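MamA (Candidatus Magnetobacterium bavaricum, PDB 3VTX) is a tetratricopeptide-repeat (TPR) protein, with an all-helical fold that commonly serves as a scaffold for protein-protein interactions. Local coordinates at residues Q97-L102 and A107-K112; K63-L68 and A73-I78; R26-V31 and G46-D51; I7-G12 and V39-K44. All coordinates share one frame; numbering follows the deposited sequence.

Overall arrangement
All four contacts join helices of one elongated TPR array, and they step along it from the N-terminal end. Contacts 3 and 4 lie closest together, with centres about 7 Å apart. They share helix 39-51 and are interleaved in the chain, in the order 7-12, 26-31, 39-44, 46-51. Contact 2 follows, its centre about 15 Å from each of them, tied to contact 3 by a K47-E74 salt bridge; F65 and L68 pack on contact 4. Contact 1 comes last, its centre about 13 Å from that of contact 2, which it touches through L102 on Y76 and K112 on Y77. Local helix-to-helix packing, passed from neighbour to neighbour, thus builds the extended shape.

Contact 1: Q97-L102 and A107-K112; sequences QRAIAL and ADAYYK
I100 carries this contact: its CG1-CD1 branch rests CG1 on A109 and lays CD1 over the Y110 ring, while the CG2 methyl meets the phenol end of that ring. CD1 lies over one face, displaced toward the rim: it is 4.0 Å from the centroid of the Y110 ring and 24° off the ring normal, a CH-pi contact. CG2 packs 3.4 Å from Y110 CZ, and CG1 is 3.7 Å from A109 CB. The torsion (chi1 -76°) sets CG1 anti to the carbonyl carbon and sends that arm across A109 CB to the ring; branching at CB adds CG2 at CZ and OH. Alongside, A99 CB meets A109 CB at 4.2 Å.

Alanines suit these places because they take little room. The CA atoms of I100 and A109 lie only 6.4 Å apart, and the segment axes come within 9.1 Å of each other at an angle of 149° between their N-to-C directions, roughly antiparallel. Further out, the Y110 hydroxyl is hydrogen-bonded to the carbonyl oxygen of T104, in the connection between the two helices. That bond probably helps to hold the ring whose face I100 uses, so a polar tip and an apolar face are both employed.

I100 also touches L113, one turn further along helix 107-119, and Y110 packs on K132, T133 and I136. The Y110 side chain, from helix 107-119, thus packs between helices 89-102 and 123-136.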
loop_
_atom_site.group_PDB
_atom_site.type_symbol
_atom_site.label_atom_id
_atom_site.label_comp_id
_atom_site.label_asym_id
_atom_site.label_seq_id
_atom_site.Cartn_x
_atom_site.Cartn_y
_atom_site.Cartn_z
ATOM N N GLN A 97 6.022 2.678 8.710
ATOM C CA GLN A 97 6.010 3.226 10.087
ATOM C C GLN A 97 5.811 4.743 10.019
ATOM O O GLN A 97 5.038 5.338 10.823
ATOM C CB GLN A 97 7.320 2.927 10.843
ATOM C CG GLN A 97 7.446 1.513 11.413
ATOM C CD GLN A 97 8.789 1.294 12.089
ATOM O OE1 GLN A 97 9.718 2.066 11.900
ATOM N NE2 GLN A 97 8.891 0.239 12.870
ATOM N N ARG A 98 6.514 5.368 9.100
ATOM C CA ARG A 98 6.344 6.790 8.921
ATOM C C ARG A 98 4.978 7.153 8.478
ATOM O O ARG A 98 4.444 8.134 8.953
ATOM C CB ARG A 98 7.406 7.422 8.056
ATOM C CG ARG A 98 8.774 7.443 8.780
ATOM C CD ARG A 98 9.838 8.314 8.130
ATOM N NE ARG A 98 10.959 7.508 7.632
ATOM C CZ ARG A 98 12.030 7.113 8.323
ATOM N NH1 ARG A 98 12.208 7.451 9.600
ATOM N NH2 ARG A 98 12.947 6.380 7.709
ATOM N N ALA A 99 4.375 6.358 7.583
ATOM C CA ALA A 99 3.014 6.614 7.139
ATOM C C ALA A 99 2.022 6.563 8.302
ATOM O O ALA A 99 1.051 7.368 8.414
ATOM C CB ALA A 99 2.582 5.566 6.071
ATOM N N ILE A 100 2.196 5.552 9.116
ATOM C CA ILE A 100 1.310 5.285 10.233
ATOM C C ILE A 100 1.506 6.395 11.295
ATOM O O ILE A 100 0.574 6.761 12.012
ATOM C CB ILE A 100 1.619 3.909 10.831
ATOM C CG1 ILE A 100 1.027 2.855 9.882
ATOM C CG2 ILE A 100 1.050 3.758 12.270
ATOM C CD1 ILE A 100 1.647 1.489 10.130
ATOM N N ALA A 101 2.740 6.820 11.472
ATOM C CA ALA A 101 3.017 7.871 12.497
ATOM C C ALA A 101 2.283 9.114 12.040
ATOM O O ALA A 101 1.695 9.835 12.867
ATOM C CB ALA A 101 4.542 8.127 12.649
ATOM N N LEU A 102 2.268 9.367 10.736
ATOM C CA LEU A 102 1.571 10.493 10.175
ATOM C C LEU A 102 0.070 10.335 10.106
ATOM O O LEU A 102 -0.616 11.321 9.977
ATOM C CB LEU A 102 2.092 10.892 8.796
ATOM C CG LEU A 102 3.542 11.393 8.732
ATOM C CD1 LEU A 102 4.026 11.316 7.309
ATOM C CD2 LEU A 102 3.679 12.825 9.242
ATOM N N ALA A 107 -5.472 2.318 7.637
ATOM C CA ALA A 107 -5.611 0.841 7.623
ATOM C C ALA A 107 -4.782 0.152 6.567
ATOM O O ALA A 107 -4.257 -0.911 6.818
ATOM C CB ALA A 107 -7.100 0.491 7.419
ATOM N N ASP A 108 -4.670 0.718 5.379
ATOM C CA ASP A 108 -3.862 0.100 4.337
ATOM C C ASP A 108 -2.398 -0.046 4.707
ATOM O O ASP A 108 -1.763 -1.072 4.352
ATOM C CB ASP A 108 -3.984 0.859 3.029
ATOM C CG ASP A 108 -5.229 0.407 2.210
ATOM O OD1 ASP A 108 -5.312 -0.773 1.698
ATOM O OD2 ASP A 108 -6.054 1.305 2.016
ATOM N N ALA A 109 -1.891 0.937 5.418
ATOM C CA ALA A 109 -0.537 0.930 5.876
ATOM C C ALA A 109 -0.303 -0.098 6.933
ATOM O O ALA A 109 0.749 -0.757 6.902
ATOM C CB ALA A 109 -0.144 2.349 6.401
ATOM N N TYR A 110 -1.222 -0.243 7.891
ATOM C CA TYR A 110 -1.032 -1.230 8.932
ATOM C C TYR A 110 -1.089 -2.634 8.271
ATOM O O TYR A 110 -0.321 -3.520 8.663
ATOM C CB TYR A 110 -2.104 -1.227 9.973
ATOM C CG TYR A 110 -1.969 -0.123 11.012
ATOM C CD1 TYR A 110 -2.801 0.961 10.955
ATOM C CD2 TYR A 110 -1.023 -0.191 12.007
ATOM C CE1 TYR A 110 -2.701 1.971 11.929
ATOM C CE2 TYR A 110 -0.908 0.839 12.994
ATOM C CZ TYR A 110 -1.764 1.913 12.897
ATOM O OH TYR A 110 -1.732 2.932 13.906
ATOM N N TYR A 111 -2.009 -2.831 7.325
ATOM C CA TYR A 111 -2.150 -4.156 6.659
ATOM C C TYR A 111 -0.867 -4.504 5.899
ATOM O O TYR A 111 -0.279 -5.570 6.111
ATOM C CB TYR A 111 -3.375 -4.286 5.791
ATOM C CG TYR A 111 -3.630 -5.689 5.323
ATOM C CD1 TYR A 111 -3.762 -6.689 6.262
ATOM C CD2 TYR A 111 -3.626 -6.018 4.010
ATOM C CE1 TYR A 111 -3.948 -8.024 5.870
ATOM C CE2 TYR A 111 -3.789 -7.363 3.600
ATOM C CZ TYR A 111 -3.955 -8.326 4.555
ATOM O OH TYR A 111 -4.130 -9.633 4.123
ATOM N N LYS A 112 -0.377 -3.571 5.115
ATOM C CA LYS A 112 0.881 -3.789 4.389
ATOM C C LYS A 112 2.045 -4.061 5.341
ATOM O O LYS A 112 2.909 -4.953 5.079
ATOM C CB LYS A 112 1.235 -2.597 3.461
ATOM C CG LYS A 112 0.422 -2.454 2.172
ATOM C CD LYS A 112 0.748 -3.411 0.999
ATOM C CE LYS A 112 0.513 -2.692 -0.368
ATOM N NZ LYS A 112 0.682 -3.644 -1.513
#

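Contact 2: K63-L68 and A73-I78; sequences KKFVVL and AEAYYI
V66 and Y76 meet through a CH-pi contact. V66 CG1 lies over one face of the Y76 ring, 4.0 Å from the centroid and 20° off the normal, shifted toward the side of CE1 and CZ. V66 CB follows behind, 3.9 Å from Y76 OH, and the compact beta-branched side chain thus covers the phenol half of the ring. A chi1 of -79° on Y76 sets CG beside the backbone N and lets the ring reach across to the valine.

Helices 55-68 and 73-85 are neighbours in the chain, joined by a short loop, and pack as successive helices of the TPR superhelix do, with a large aromatic and a small alanine placed side by side on the second helix.

Apolar packing of F65 on A75 completes the contact. The F65 ring comes obliquely to the methyl of A75, with CE1 3.5 Å from A75 CB and CD1 at 3.8 Å. A ring is broad enough to span the gap to a residue as short as alanine, and F65 also leans on V39 and L43 of helix 39-51. Y76, for its part, touches R98, A99 and L102 of helix 89-102, which adds to its burial.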
loop_
_atom_site.group_PDB
_atom_site.type_symbol
_atom_site.label_atom_id
_atom_site.label_comp_id
_atom_site.label_asym_id
_atom_site.label_seq_id
_atom_site.Cartn_x
_atom_site.Cartn_y
_atom_site.Cartn_z
ATOM N N LYS A 63 11.587 8.757 -3.394
ATOM C CA LYS A 63 12.759 9.092 -2.559
ATOM C C LYS A 63 13.036 10.615 -2.560
ATOM O O LYS A 63 13.276 11.230 -1.475
ATOM C CB LYS A 63 14.060 8.316 -2.942
ATOM C CG LYS A 63 14.030 6.851 -2.415
ATOM C CD LYS A 63 15.240 6.111 -3.003
ATOM C CE LYS A 63 15.491 4.706 -2.420
ATOM N NZ LYS A 63 16.747 4.113 -3.197
ATOM N N LYS A 64 12.999 11.207 -3.741
ATOM C CA LYS A 64 13.211 12.665 -3.908
ATOM C C LYS A 64 12.082 13.448 -3.232
ATOM O O LYS A 64 12.353 14.427 -2.529
ATOM C CB LYS A 64 13.300 13.061 -5.361
ATOM C CG LYS A 64 14.496 12.522 -6.055
ATOM C CD LYS A 64 14.371 12.885 -7.545
ATOM C CE LYS A 64 15.412 12.234 -8.477
ATOM N NZ LYS A 64 16.721 12.235 -7.793
ATOM N N PHE A 65 10.830 12.986 -3.366
ATOM C CA PHE A 65 9.719 13.607 -2.712
ATOM C C PHE A 65 9.962 13.697 -1.183
ATOM O O PHE A 65 9.713 14.745 -0.575
ATOM C CB PHE A 65 8.427 12.845 -2.990
ATOM C CG PHE A 65 7.201 13.396 -2.340
ATOM C CD1 PHE A 65 6.944 13.190 -0.981
ATOM C CD2 PHE A 65 6.286 14.080 -3.074
ATOM C CE1 PHE A 65 5.759 13.723 -0.429
ATOM C CE2 PHE A 65 5.134 14.651 -2.519
ATOM C CZ PHE A 65 4.884 14.429 -1.171
ATOM N N VAL A 66 10.334 12.589 -0.557
ATOM C CA VAL A 66 10.360 12.573 0.909
ATOM C C VAL A 66 11.552 13.364 1.443
ATOM O O VAL A 66 11.541 13.764 2.623
ATOM C CB VAL A 66 10.223 11.137 1.539
ATOM C CG1 VAL A 66 8.842 10.570 1.207
ATOM C CG2 VAL A 66 11.349 10.157 1.182
ATOM N N VAL A 67 12.589 13.544 0.638
ATOM C CA VAL A 67 13.674 14.492 0.978
ATOM C C VAL A 67 13.125 15.893 1.146
ATOM O O VAL A 67 13.596 16.686 2.032
ATOM C CB VAL A 67 14.818 14.483 -0.062
ATOM C CG1 VAL A 67 15.715 15.794 0.042
ATOM C CG2 VAL A 67 15.636 13.237 0.130
ATOM N N LEU A 68 12.151 16.230 0.333
ATOM C CA LEU A 68 11.627 17.566 0.269
ATOM C C LEU A 68 10.395 17.718 1.113
ATOM O O LEU A 68 10.149 18.819 1.562
ATOM C CB LEU A 68 11.265 17.970 -1.171
ATOM C CG LEU A 68 12.373 18.097 -2.149
ATOM C CD1 LEU A 68 11.884 17.881 -3.635
ATOM C CD2 LEU A 68 12.987 19.467 -1.916
ATOM N N ALA A 73 1.379 11.085 4.467
ATOM C CA ALA A 73 1.231 9.662 4.845
ATOM C C ALA A 73 1.183 8.790 3.564
ATOM O O ALA A 73 1.793 7.705 3.496
ATOM C CB ALA A 73 0.015 9.407 5.735
ATOM N N GLU A 74 0.465 9.270 2.582
ATOM C CA GLU A 74 0.281 8.523 1.308
ATOM C C GLU A 74 1.610 8.295 0.618
ATOM O O GLU A 74 1.872 7.198 0.138
ATOM C CB GLU A 74 -0.693 9.241 0.375
ATOM C CG GLU A 74 -0.977 8.476 -0.914
ATOM C CD GLU A 74 -1.836 9.173 -1.978
ATOM O OE1 GLU A 74 -1.600 10.361 -2.303
ATOM O OE2 GLU A 74 -2.637 8.428 -2.603
ATOM N N ALA A 75 2.428 9.336 0.520
ATOM C CA ALA A 75 3.726 9.154 -0.104
ATOM C C ALA A 75 4.564 8.060 0.569
ATOM O O ALA A 75 5.178 7.254 -0.108
ATOM C CB ALA A 75 4.486 10.466 -0.157
ATOM N N TYR A 76 4.623 8.081 1.898
ATOM C CA TYR A 76 5.285 7.062 2.660
ATOM C C TYR A 76 4.664 5.673 2.433
ATOM O O TYR A 76 5.413 4.679 2.381
ATOM C CB TYR A 76 5.388 7.455 4.130
ATOM C CG TYR A 76 6.493 8.437 4.440
ATOM C CD1 TYR A 76 7.816 8.067 4.312
ATOM C CD2 TYR A 76 6.204 9.741 4.910
ATOM C CE1 TYR A 76 8.828 8.974 4.604
ATOM C CE2 TYR A 76 7.218 10.627 5.218
ATOM C CZ TYR A 76 8.497 10.247 5.084
ATOM O OH TYR A 76 9.545 11.119 5.428
ATOM N N TYR A 77 3.340 5.606 2.367
ATOM C CA TYR A 77 2.663 4.351 2.144
ATOM C C TYR A 77 3.096 3.799 0.788
ATOM O O TYR A 77 3.321 2.602 0.653
ATOM C CB TYR A 77 1.123 4.547 2.201
ATOM C CG TYR A 77 0.361 3.305 1.714
ATOM C CD1 TYR A 77 0.354 2.093 2.463
ATOM C CD2 TYR A 77 -0.286 3.315 0.481
ATOM C CE1 TYR A 77 -0.329 1.021 1.986
ATOM C CE2 TYR A 77 -0.972 2.178 -0.019
ATOM C CZ TYR A 77 -0.943 1.054 0.762
ATOM O OH TYR A 77 -1.573 -0.103 0.341
ATOM N N ILE A 78 3.103 4.639 -0.238
ATOM C CA ILE A 78 3.417 4.182 -1.583
ATOM C C ILE A 78 4.872 3.800 -1.636
ATOM O O ILE A 78 5.199 2.750 -2.161
ATOM C CB ILE A 78 3.063 5.196 -2.667
ATOM C CG1 ILE A 78 1.550 5.524 -2.644
ATOM C CG2 ILE A 78 3.566 4.646 -4.031
ATOM C CD1 ILE A 78 1.105 6.759 -3.533
#

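Contact 3: R26-V31 and G46-D51; sequences RAYKKV and GKTYMD
Y28 points at T48 from its first bond: CB leaves helix 21-34 toward helix 39-51, and the ring then reaches across with one edge leading. On that edge CD2 is 4.0 Å from T48 OG1 and CE2 is closer, at 3.5 Å, with the oxygen near the ring plane. At the tip the hydroxyl is hydrogen-bonded to D13 OD1 of helix 5-18, so the side chain links three helices and the polar end of a buried tyrosine is satisfied. T48 suits its place as well: chi1 of -54° puts OG1 beside the backbone N, where it hydrogen-bonds to the carbonyl oxygen of K44, one turn earlier, while its small size leaves room for the ring edge.

Nearer the surface, K29 stretches out almost fully extended and meets Y49 at about a right angle. Its CE is 3.4 Å from Y49 OH, and NZ gives that oxygen a weak hydrogen bond of 3.3 Å. A long, flexible, charged chain suits such an exposed position. Helix 39-51 thus lies against both helix 21-34 and helix 5-18, as neighbouring helices do in the TPR superhelix.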
loop_
_atom_site.group_PDB
_atom_site.type_symbol
_atom_site.label_atom_id
_atom_site.label_comp_id
_atom_site.label_asym_id
_atom_site.label_seq_id
_atom_site.Cartn_x
_atom_site.Cartn_y
_atom_site.Cartn_z
ATOM N N ARG A 26 6.454 11.370 -19.824
ATOM C CA ARG A 26 7.160 12.402 -20.581
ATOM C C ARG A 26 6.819 13.806 -20.114
ATOM O O ARG A 26 7.727 14.622 -19.920
ATOM C CB ARG A 26 6.973 12.248 -22.091
ATOM C CG ARG A 26 7.769 11.112 -22.593
ATOM C CD ARG A 26 7.746 10.962 -24.136
ATOM N NE ARG A 26 6.572 10.244 -24.563
ATOM C CZ ARG A 26 5.523 10.755 -25.168
ATOM N NH1 ARG A 26 4.543 9.943 -25.528
ATOM N NH2 ARG A 26 5.506 12.017 -25.480
ATOM N N ALA A 27 5.546 14.082 -19.950
ATOM C CA ALA A 27 5.121 15.379 -19.511
ATOM C C ALA A 27 5.610 15.728 -18.076
ATOM O O ALA A 27 6.144 16.805 -17.829
ATOM C CB ALA A 27 3.595 15.491 -19.621
ATOM N N TYR A 28 5.586 14.750 -17.150
ATOM C CA TYR A 28 6.001 14.992 -15.795
ATOM C C TYR A 28 7.490 15.151 -15.695
ATOM O O TYR A 28 8.006 16.052 -14.955
ATOM C CB TYR A 28 5.487 13.839 -14.928
ATOM C CG TYR A 28 3.969 13.685 -14.741
ATOM C CD1 TYR A 28 3.123 14.770 -14.582
ATOM C CD2 TYR A 28 3.397 12.431 -14.621
ATOM C CE1 TYR A 28 1.776 14.600 -14.436
ATOM C CE2 TYR A 28 2.051 12.267 -14.384
ATOM C CZ TYR A 28 1.251 13.358 -14.271
ATOM O OH TYR A 28 -0.064 13.163 -14.033
ATOM N N LYS A 29 8.226 14.402 -16.533
ATOM C CA LYS A 29 9.640 14.537 -16.603
ATOM C C LYS A 29 10.038 15.945 -17.115
ATOM O O LYS A 29 11.089 16.486 -16.680
ATOM C CB LYS A 29 10.309 13.456 -17.391
ATOM C CG LYS A 29 10.385 12.066 -16.701
ATOM C CD LYS A 29 11.027 11.023 -17.533
ATOM C CE LYS A 29 11.184 9.706 -16.842
ATOM N NZ LYS A 29 11.785 8.725 -17.789
ATOM N N LYS A 30 9.247 16.464 -18.049
ATOM C CA LYS A 30 9.508 17.798 -18.631
ATOM C C LYS A 30 9.307 18.850 -17.493
ATOM O O LYS A 30 10.177 19.713 -17.312
ATOM C CB LYS A 30 8.597 18.041 -19.791
ATOM C CG LYS A 30 8.843 19.480 -20.455
ATOM C CD LYS A 30 8.569 19.523 -21.946
ATOM C CE LYS A 30 9.202 20.805 -22.602
ATOM N NZ LYS A 30 10.680 20.864 -22.250
ATOM N N VAL A 31 8.251 18.698 -16.705
ATOM C CA VAL A 31 8.035 19.552 -15.519
ATOM C C VAL A 31 9.270 19.553 -14.629
ATOM O O VAL A 31 9.763 20.614 -14.195
ATOM C CB VAL A 31 6.825 19.166 -14.747
ATOM C CG1 VAL A 31 6.752 19.969 -13.393
ATOM C CG2 VAL A 31 5.577 19.326 -15.521
ATOM N N GLY A 46 5.696 9.240 -9.539
ATOM C CA GLY A 46 5.767 7.997 -8.743
ATOM C C GLY A 46 4.515 7.164 -8.922
ATOM O O GLY A 46 4.581 5.962 -9.146
ATOM N N LYS A 47 3.345 7.790 -8.773
ATOM C CA LYS A 47 2.094 7.047 -8.897
ATOM C C LYS A 47 1.886 6.432 -10.297
ATOM O O LYS A 47 1.282 5.343 -10.408
ATOM C CB LYS A 47 0.930 7.935 -8.561
ATOM C CG LYS A 47 0.760 8.299 -7.142
ATOM C CD LYS A 47 -0.395 9.249 -6.954
ATOM C CE LYS A 47 -0.653 9.469 -5.463
ATOM N NZ LYS A 47 -1.754 10.514 -5.217
ATOM N N THR A 48 2.338 7.151 -11.328
ATOM C CA THR A 48 2.233 6.689 -12.703
ATOM C C THR A 48 3.081 5.423 -12.891
ATOM O O THR A 48 2.607 4.481 -13.492
ATOM C CB THR A 48 2.585 7.728 -13.700
ATOM O OG1 THR A 48 1.788 8.913 -13.466
ATOM C CG2 THR A 48 2.394 7.238 -15.148
ATOM N N TYR A 49 4.302 5.423 -12.366
ATOM C CA TYR A 49 5.109 4.254 -12.458
ATOM C C TYR A 49 4.479 3.109 -11.661
ATOM O O TYR A 49 4.585 1.963 -12.036
ATOM C CB TYR A 49 6.566 4.557 -12.032
ATOM C CG TYR A 49 7.444 5.152 -13.122
ATOM C CD1 TYR A 49 7.691 4.439 -14.312
ATOM C CD2 TYR A 49 8.073 6.380 -12.942
ATOM C CE1 TYR A 49 8.574 4.885 -15.255
ATOM C CE2 TYR A 49 8.918 6.892 -13.938
ATOM C CZ TYR A 49 9.143 6.144 -15.092
ATOM O OH TYR A 49 10.009 6.642 -16.022
ATOM N N MET A 50 3.824 3.383 -10.534
ATOM C CA MET A 50 3.163 2.296 -9.778
ATOM C C MET A 50 2.011 1.730 -10.600
ATOM O O MET A 50 1.835 0.515 -10.585
ATOM C CB MET A 50 2.662 2.781 -8.418
ATOM C CG MET A 50 3.758 3.190 -7.454
ATOM S SD MET A 50 4.937 1.921 -7.020
ATOM C CE MET A 50 3.887 0.887 -5.871
ATOM N N ASP A 51 1.302 2.579 -11.327
ATOM C CA ASP A 51 0.165 2.181 -12.175
ATOM C C ASP A 51 0.577 1.131 -13.211
ATOM O O ASP A 51 -0.183 0.205 -13.547
ATOM C CB ASP A 51 -0.463 3.378 -12.895
ATOM C CG ASP A 51 -1.377 4.253 -12.018
ATOM O OD1 ASP A 51 -1.816 3.829 -10.931
ATOM O OD2 ASP A 51 -1.615 5.390 -12.509
#

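Contact 4: I7-G12 and V39-K44; sequences IYMDIG and VETLLK
M9 is the one residue of 7-12 that touches the other segment, and it meets E40, T41 and K44 there. Its van der Waals contacts are made by the end of the chain. CE packs 3.3 Å from T41 OG1, and SD lies 3.6 Å from E40 CD, the two side chains crossing at about a right angle. With CG anti to the backbone N (chi1 -161°) the chain runs straight out from its helix, and a bend at chi3, -42°, turns the methyl toward the threonine. A long, flexible, unbranched chain suits a place where it must bridge two segment axes 11.5 Å apart.

Those axes run nearly parallel, at 21°. Such a relation is expected in a TPR array between a helix and the next but one, and here helix 21-34 comes between them in sequence; its V31 and L32 pack on T41.

Polar groups of 39-44 lie close to the thioether. K44 NZ approaches M9 SD to 3.6 Å but finds its charge partners in carboxylates: OE2 of E40, at 3.5 Å, and OD2 of D13, each in a salt bridge. Its extended chain brings the ammonium up to the sulfur and within reach of both acids. T41 OG1 is hydrogen-bonded to N38 OD1, just before the segment.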
loop_
_atom_site.group_PDB
_atom_site.type_symbol
_atom_site.label_atom_id
_atom_site.label_comp_id
_atom_site.label_asym_id
_atom_site.label_seq_id
_atom_site.Cartn_x
_atom_site.Cartn_y
_atom_site.Cartn_z
ATOM N N ILE A 7 1.256 23.933 -17.518
ATOM C CA ILE A 7 0.799 23.398 -18.769
ATOM C C ILE A 7 1.228 21.909 -18.863
ATOM O O ILE A 7 0.425 21.043 -19.188
ATOM C CB ILE A 7 1.334 24.163 -19.978
ATOM C CG1 ILE A 7 0.853 25.648 -19.988
ATOM C CG2 ILE A 7 0.906 23.439 -21.281
ATOM C CD1 ILE A 7 1.789 26.618 -20.804
ATOM N N TYR A 8 2.495 21.632 -18.621
ATOM C CA TYR A 8 2.953 20.194 -18.696
ATOM C C TYR A 8 2.360 19.283 -17.628
ATOM O O TYR A 8 2.011 18.129 -17.921
ATOM C CB TYR A 8 4.467 20.101 -18.699
ATOM C CG TYR A 8 4.968 20.536 -20.040
ATOM C CD1 TYR A 8 4.644 19.784 -21.162
ATOM C CD2 TYR A 8 5.650 21.743 -20.218
ATOM C CE1 TYR A 8 5.044 20.150 -22.435
ATOM C CE2 TYR A 8 6.079 22.144 -21.541
ATOM C CZ TYR A 8 5.747 21.334 -22.642
ATOM O OH TYR A 8 6.107 21.627 -23.960
ATOM N N MET A 9 2.209 19.774 -16.409
ATOM C CA MET A 9 1.514 18.950 -15.446
ATOM C C MET A 9 0.102 18.592 -15.952
ATOM O O MET A 9 -0.324 17.458 -15.824
ATOM C CB MET A 9 1.499 19.591 -14.057
ATOM C CG MET A 9 1.215 18.584 -12.960
ATOM S SD MET A 9 1.067 19.418 -11.317
ATOM C CE MET A 9 2.425 20.633 -11.389
ATOM N N ASP A 10 -0.681 19.546 -16.489
ATOM C CA ASP A 10 -2.055 19.239 -17.046
ATOM C C ASP A 10 -2.037 18.198 -18.149
ATOM O O ASP A 10 -2.909 17.328 -18.256
ATOM C CB ASP A 10 -2.725 20.482 -17.702
ATOM C CG ASP A 10 -3.975 20.103 -18.582
ATOM O OD1 ASP A 10 -4.949 19.551 -18.003
ATOM O OD2 ASP A 10 -3.976 20.329 -19.843
ATOM N N ILE A 11 -1.088 18.347 -19.068
ATOM C CA ILE A 11 -0.925 17.364 -20.173
ATOM C C ILE A 11 -0.708 15.985 -19.551
ATOM O O ILE A 11 -1.408 15.013 -19.860
ATOM C CB ILE A 11 0.225 17.754 -21.130
ATOM C CG1 ILE A 11 -0.162 19.008 -21.943
ATOM C CG2 ILE A 11 0.548 16.611 -22.113
ATOM C CD1 ILE A 11 1.008 19.750 -22.526
ATOM N N GLY A 12 0.191 15.924 -18.575
ATOM C CA GLY A 12 0.460 14.617 -17.949
ATOM C C GLY A 12 -0.765 14.020 -17.299
ATOM O O GLY A 12 -1.054 12.839 -17.433
ATOM N N VAL A 39 7.120 18.921 -5.745
ATOM C CA VAL A 39 6.673 17.726 -5.023
ATOM C C VAL A 39 5.390 17.166 -5.600
ATOM O O VAL A 39 5.236 15.937 -5.644
ATOM C CB VAL A 39 6.569 17.951 -3.484
ATOM C CG1 VAL A 39 7.987 18.178 -2.892
ATOM C CG2 VAL A 39 5.635 19.077 -3.163
ATOM N N GLU A 40 4.483 18.011 -6.102
ATOM C CA GLU A 40 3.200 17.507 -6.612
ATOM C C GLU A 40 3.464 16.568 -7.833
ATOM O O GLU A 40 2.839 15.468 -7.964
ATOM C CB GLU A 40 2.338 18.649 -7.099
ATOM C CG GLU A 40 1.051 18.229 -7.660
ATOM C CD GLU A 40 0.027 19.334 -7.847
ATOM O OE1 GLU A 40 0.428 20.517 -7.802
ATOM O OE2 GLU A 40 -1.168 18.978 -8.041
ATOM N N THR A 41 4.396 17.016 -8.671
ATOM C CA THR A 41 4.867 16.244 -9.851
ATOM C C THR A 41 5.639 14.992 -9.492
ATOM O O THR A 41 5.415 13.949 -10.109
ATOM C CB THR A 41 5.601 17.124 -10.849
ATOM O OG1 THR A 41 4.690 18.179 -11.183
ATOM C CG2 THR A 41 5.957 16.354 -12.250
ATOM N N LEU A 42 6.495 15.074 -8.501
ATOM C CA LEU A 42 7.221 13.891 -8.029
ATOM C C LEU A 42 6.262 12.807 -7.578
ATOM O O LEU A 42 6.433 11.630 -7.969
ATOM C CB LEU A 42 8.226 14.241 -6.943
ATOM C CG LEU A 42 9.490 14.909 -7.393
ATOM C CD1 LEU A 42 10.270 15.555 -6.188
ATOM C CD2 LEU A 42 10.447 14.008 -8.231
ATOM N N LEU A 43 5.200 13.165 -6.870
ATOM C CA LEU A 43 4.242 12.179 -6.385
ATOM C C LEU A 43 3.446 11.618 -7.559
ATOM O O LEU A 43 3.186 10.449 -7.635
ATOM C CB LEU A 43 3.306 12.810 -5.351
ATOM C CG LEU A 43 2.323 11.834 -4.761
ATOM C CD1 LEU A 43 2.988 10.583 -4.132
ATOM C CD2 LEU A 43 1.472 12.621 -3.683
ATOM N N LYS A 44 3.030 12.469 -8.489
ATOM C CA LYS A 44 2.300 11.994 -9.638
ATOM C C LYS A 44 3.142 11.092 -10.525
ATOM O O LYS A 44 2.578 10.047 -10.990
ATOM C CB LYS A 44 1.747 13.154 -10.497
ATOM C CG LYS A 44 0.485 13.787 -9.892
ATOM C CD LYS A 44 0.216 15.153 -10.567
ATOM C CE LYS A 44 -1.189 15.695 -10.104
ATOM N NZ LYS A 44 -1.495 16.897 -10.883
#